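Local atomic coordinates of GCN5-related N-acetyltransferase (Brucella abortus, PDB entry 7N1L), a protein that belongs to the GCN5-related N-acetyltransferase family and probably transfers acyl groups, perhaps acetylating the N-terminal alanine of a ribosomal protein. Residues A[152-155]-A[156-160]; A[108-111]-A[112-115]. All blocks are in the same frame, centred on the assembly; numbering follows the deposited sequence.

Interaction 1. Residues A[152-155]-A[156-160]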
loop_
_atom_site.group_PDB
_atom_site.type_symbol
_atom_site.label_atom_id
_atom_site.label_comp_id
_atom_site.label_asym_id
_atom_site.label_seq_id
_atom_site.Cartn_x
_atom_site.Cartn_y
_atom_site.Cartn_z
ATOM N N ARG A 152 -6.135 3.386 -14.963
ATOM C CA ARG A 152 -7.162 2.365 -15.188
ATOM C C ARG A 152 -7.137 1.843 -16.618
ATOM O O ARG A 152 -7.208 0.627 -16.853
ATOM C CB ARG A 152 -8.559 2.909 -14.864
ATOM C CG ARG A 152 -9.671 1.927 -15.280
ATOM C CD ARG A 152 -11.068 2.291 -14.719
ATOM N NE ARG A 152 -11.660 3.424 -15.419
ATOM C CZ ARG A 152 -11.548 4.690 -15.032
ATOM N NH1 ARG A 152 -10.849 5.032 -13.945
ATOM N NH2 ARG A 152 -12.138 5.638 -15.756
ATOM N N LYS A 153 -7.074 2.748 -17.596
ATOM C CA LYS A 153 -7.120 2.300 -18.986
ATOM C C LYS A 153 -5.931 1.406 -19.321
ATOM O O LYS A 153 -6.063 0.465 -20.114
ATOM C CB LYS A 153 -7.196 3.510 -19.933
ATOM C CG LYS A 153 -8.629 4.051 -20.046
ATOM C CD LYS A 153 -8.776 5.134 -21.111
ATOM C CE LYS A 153 -8.631 4.583 -22.538
ATOM N NZ LYS A 153 -9.767 3.671 -22.950
ATOM N N LEU A 154 -4.779 1.664 -18.711
ATOM C CA LEU A 154 -3.629 0.796 -18.931
ATOM C C LEU A 154 -3.794 -0.531 -18.199
ATOM O O LEU A 154 -3.634 -1.602 -18.799
ATOM C CB LEU A 154 -2.350 1.506 -18.490
ATOM C CG LEU A 154 -1.092 0.632 -18.407
ATOM C CD1 LEU A 154 -0.674 0.152 -19.802
ATOM C CD2 LEU A 154 0.063 1.387 -17.690
ATOM N N TYR A 155 -4.121 -0.483 -16.896
ATOM C CA TYR A 155 -4.095 -1.700 -16.084
ATOM C C TYR A 155 -5.096 -2.732 -16.571
ATOM O O TYR A 155 -4.809 -3.937 -16.581
ATOM C CB TYR A 155 -4.377 -1.365 -14.624
ATOM C CG TYR A 155 -3.380 -0.412 -14.015
ATOM C CD1 TYR A 155 -2.079 -0.282 -14.536
ATOM C CD2 TYR A 155 -3.741 0.398 -12.948
ATOM C CE1 TYR A 155 -1.160 0.614 -13.951
ATOM C CE2 TYR A 155 -2.856 1.272 -12.391
ATOM C CZ TYR A 155 -1.561 1.391 -12.885
ATOM O OH TYR A 155 -0.695 2.298 -12.258
ATOM N N GLU A 156 -6.277 -2.289 -16.983
ATOM C CA GLU A 156 -7.265 -3.300 -17.341
ATOM C C GLU A 156 -6.853 -4.061 -18.585
ATOM O O GLU A 156 -7.348 -5.164 -18.793
ATOM C CB GLU A 156 -8.690 -2.699 -17.440
ATOM C CG GLU A 156 -8.833 -1.528 -18.369
ATOM C CD GLU A 156 -10.170 -0.782 -18.249
ATOM O OE1 GLU A 156 -10.955 -1.023 -17.291
ATOM O OE2 GLU A 156 -10.432 0.050 -19.146
ATOM N N GLN A 157 -5.917 -3.537 -19.373
ATOM C CA GLN A 157 -5.420 -4.275 -20.527
ATOM C C GLN A 157 -4.236 -5.167 -20.207
ATOM O O GLN A 157 -3.982 -6.116 -20.949
ATOM C CB GLN A 157 -4.947 -3.328 -21.650
ATOM C CG GLN A 157 -5.966 -2.364 -22.168
ATOM C CD GLN A 157 -7.187 -3.077 -22.654
ATOM O OE1 GLN A 157 -7.086 -4.124 -23.279
ATOM N NE2 GLN A 157 -8.354 -2.524 -22.361
ATOM N N ILE A 158 -3.481 -4.875 -19.153
ATOM C CA ILE A 158 -2.229 -5.579 -18.905
ATOM C C ILE A 158 -2.227 -6.376 -17.612
ATOM O O ILE A 158 -1.231 -7.041 -17.331
ATOM C CB ILE A 158 -1.033 -4.605 -18.917
ATOM C CG1 ILE A 158 -1.086 -3.695 -17.700
ATOM C CG2 ILE A 158 -1.016 -3.776 -20.218
ATOM C CD1 ILE A 158 0.141 -2.834 -17.571
ATOM N N ALA A 159 -3.300 -6.354 -16.822
ATOM C CA ALA A 159 -3.287 -7.059 -15.547
ATOM C C ALA A 159 -4.662 -7.641 -15.253
ATOM O O ALA A 159 -5.668 -7.281 -15.872
ATOM C CB ALA A 159 -2.854 -6.157 -14.390
ATOM N N ALA A 160 -4.692 -8.548 -14.282
ATOM C CA ALA A 160 -5.928 -9.179 -13.855
ATOM C C ALA A 160 -6.671 -8.286 -12.879
ATOM O O ALA A 160 -6.063 -7.579 -12.072
ATOM C CB ALA A 160 -5.634 -10.530 -13.194
#
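Arg152 and Glu156 meet one helical turn apart, and their backbones make the straightest bond here: Glu156 N to Arg152 O, 3.1 Å, with an N-H...O angle of 167°. Further on, i to i+3 bonds join the i to i+4 pattern. Gln157 N reaches Leu154 O at 3.0 Å, an i to i+3 bond with the donor well above the carbonyl plane. Tyr155 O is gripped twice: Ala159 N lies nearly along the C=O axis at 2.9 Å, and Ile158 N comes from above the carbonyl plane at 3.0 Å. Ile158 N is shared, with a weak second bond to Leu154 O. Glu156 CG sits between its backbone N and carbonyl carbon (chi1 55°), which sets it beside Arg152 O, 3.1 Å away. The extended chain runs on alongside Arg152, yet Arg152 NE and Glu156 OE1 stay 4.9 Å apart, too far for a salt bridge; Arg152 NH1 bonds to Arg146 O. Leu154 CG touches Ile158 CD1 at 3.8 Å, both residues also packing on Ile125. Such mixed i to i+3 and i to i+4 bonding is typical of a C-terminal helix turn, here of helix 150-158, whose Tyr155 packs on the GNAT sheet.

Interaction 2. Residues A[108-111]-A[112-115]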
loop_
_atom_site.group_PDB
_atom_site.type_symbol
_atom_site.label_atom_id
_atom_site.label_comp_id
_atom_site.label_asym_id
_atom_site.label_seq_id
_atom_site.Cartn_x
_atom_site.Cartn_y
_atom_site.Cartn_z
ATOM N N HIS A 108 0.320 5.288 -8.316
ATOM C CA HIS A 108 0.416 6.504 -9.106
ATOM C C HIS A 108 1.297 6.275 -10.319
ATOM O O HIS A 108 2.466 5.896 -10.188
ATOM C CB HIS A 108 0.989 7.652 -8.265
ATOM C CG HIS A 108 0.307 7.841 -6.947
ATOM N ND1 HIS A 108 -0.938 8.423 -6.831
ATOM C CD2 HIS A 108 0.689 7.506 -5.691
ATOM C CE1 HIS A 108 -1.283 8.460 -5.554
ATOM N NE2 HIS A 108 -0.319 7.902 -4.846
ATOM N N ILE A 109 0.747 6.584 -11.487
ATOM C CA ILE A 109 1.479 6.547 -12.740
ATOM C C ILE A 109 1.060 7.777 -13.518
ATOM O O ILE A 109 -0.063 8.265 -13.364
ATOM C CB ILE A 109 1.212 5.248 -13.525
ATOM C CG1 ILE A 109 2.222 5.096 -14.663
ATOM C CG2 ILE A 109 -0.275 5.153 -13.973
ATOM C CD1 ILE A 109 2.382 3.667 -15.125
ATOM N N TYR A 110 2.003 8.338 -14.285
ATOM C CA TYR A 110 1.720 9.556 -15.030
ATOM C C TYR A 110 2.701 9.705 -16.185
ATOM O O TYR A 110 3.916 9.563 -16.000
ATOM C CB TYR A 110 1.800 10.785 -14.129
ATOM C CG TYR A 110 1.447 12.061 -14.843
ATOM C CD1 TYR A 110 0.144 12.331 -15.166
ATOM C CD2 TYR A 110 2.414 12.998 -15.190
ATOM C CE1 TYR A 110 -0.206 13.481 -15.827
ATOM C CE2 TYR A 110 2.074 14.172 -15.833
ATOM C CZ TYR A 110 0.752 14.402 -16.146
ATOM O OH TYR A 110 0.349 15.535 -16.807
ATOM N N VAL A 111 2.169 10.057 -17.354
ATOM C CA VAL A 111 2.959 10.380 -18.538
ATOM C C VAL A 111 2.581 11.785 -18.982
ATOM O O VAL A 111 1.391 12.100 -19.117
ATOM C CB VAL A 111 2.728 9.374 -19.682
ATOM C CG1 VAL A 111 3.459 9.833 -20.968
ATOM C CG2 VAL A 111 3.168 7.971 -19.268
ATOM N N HIS A 112 3.596 12.612 -19.230
ATOM C CA HIS A 112 3.389 13.965 -19.736
ATOM C C HIS A 112 2.482 13.917 -20.952
ATOM O O HIS A 112 2.596 13.019 -21.781
ATOM C CB HIS A 112 4.745 14.557 -20.095
ATOM C CG HIS A 112 4.703 15.965 -20.579
ATOM N ND1 HIS A 112 4.209 16.315 -21.816
ATOM C CD2 HIS A 112 5.166 17.106 -20.021
ATOM C CE1 HIS A 112 4.330 17.619 -21.983
ATOM N NE2 HIS A 112 4.923 18.121 -20.916
ATOM N N HIS A 113 1.569 14.883 -21.048
ATOM C CA HIS A 113 0.526 14.840 -22.069
ATOM C C HIS A 113 1.061 14.981 -23.493
ATOM O O HIS A 113 0.349 14.626 -24.442
ATOM C CB HIS A 113 -0.535 15.912 -21.792
ATOM C CG HIS A 113 0.015 17.298 -21.675
ATOM N ND1 HIS A 113 0.833 17.688 -20.635
ATOM C CD2 HIS A 113 -0.137 18.389 -22.466
ATOM C CE1 HIS A 113 1.166 18.960 -20.790
ATOM N NE2 HIS A 113 0.589 19.408 -21.893
ATOM N N ASP A 114 2.270 15.509 -23.681
ATOM C CA ASP A 114 2.855 15.574 -25.027
ATOM C C ASP A 114 3.545 14.283 -25.425
ATOM O O ASP A 114 4.145 14.222 -26.499
ATOM C CB ASP A 114 3.867 16.716 -25.131
ATOM C CG ASP A 114 3.211 18.064 -25.125
ATOM O OD1 ASP A 114 2.092 18.176 -25.669
ATOM O OD2 ASP A 114 3.798 19.002 -24.545
ATOM N N HIS A 115 3.499 13.267 -24.581
ATOM C CA HIS A 115 4.209 12.027 -24.845
ATOM C C HIS A 115 3.286 10.826 -24.719
ATOM O O HIS A 115 3.757 9.704 -24.517
ATOM C CB HIS A 115 5.458 11.930 -23.952
ATOM C CG HIS A 115 6.492 12.978 -24.294
ATOM N ND1 HIS A 115 7.452 12.778 -25.266
ATOM C CD2 HIS A 115 6.674 14.243 -23.846
ATOM C CE1 HIS A 115 8.200 13.865 -25.381
ATOM N NE2 HIS A 115 7.740 14.772 -24.539
#
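In the GNAT fold, the strand 101-111 that precedes the probable acetyl-CoA pyrophosphate loop ends where Val111 meets a tight turn at His112 to His115. The helical backbone angles of His113 and Asp114, close to those of a type I turn, together with the bond from His115 N to His112 O at 3.0 Å, identify a type I beta turn. Val111 carries the contact across it. The first torsion of Val111 (chi1 174°) sets CG1 anti to the backbone N, so that this methyl faces onward along the chain, 3.4 Å from His112 O and 3.6 Å from His115 O; the same side chain also rests on Ala121 of helix 120-129. Val111 O accepts a hydrogen bond from Arg116 NH2, which ties the strand end to the residue following the turn. Earlier in the strand, Tyr110 brings CE2 to 4.0 Å from His112 N, an oblique approach of ring to backbone. The imidazole of His115 points its ND1 to Lys118 NZ, a hydrogen bond within the loop that leads into helix 120-129. The His112 ring is held from inside the turn. His113 ND1 lies over one of its faces, offset toward the rim, and His112 CE1 in return stands 3.5 Å above the His113 ring plane. Asp114 N donates to His112 ND1 at 2.8 Å with an N-H...N angle of 160°, the donor tilted 17° from the imidazole plane.

Overall arrangement
Interaction 2 comes first along the chain, closing strand 101-111, and interaction 1 follows at the end of helix 150-158, after helix 120-129 and strand 137-144. Their centres are about 16 Å apart, but the two touch through packing: Tyr155 OH lies 3.4 Å from Ile109 CG2, and Leu154 CD2 lies 4.1 Å from Ile109 CD1. Helix 120-129 borders both, since Leu154, Ile158, Ile109 and Val111 all pack on it. Helix 150-158 thus packs on strand 101-111 a few residues before the 112-115 turn departs from it. At the end of interaction 1, Ala160 pairs in an antiparallel ladder with a strand of the second subunit, continuing the sheet across the interface.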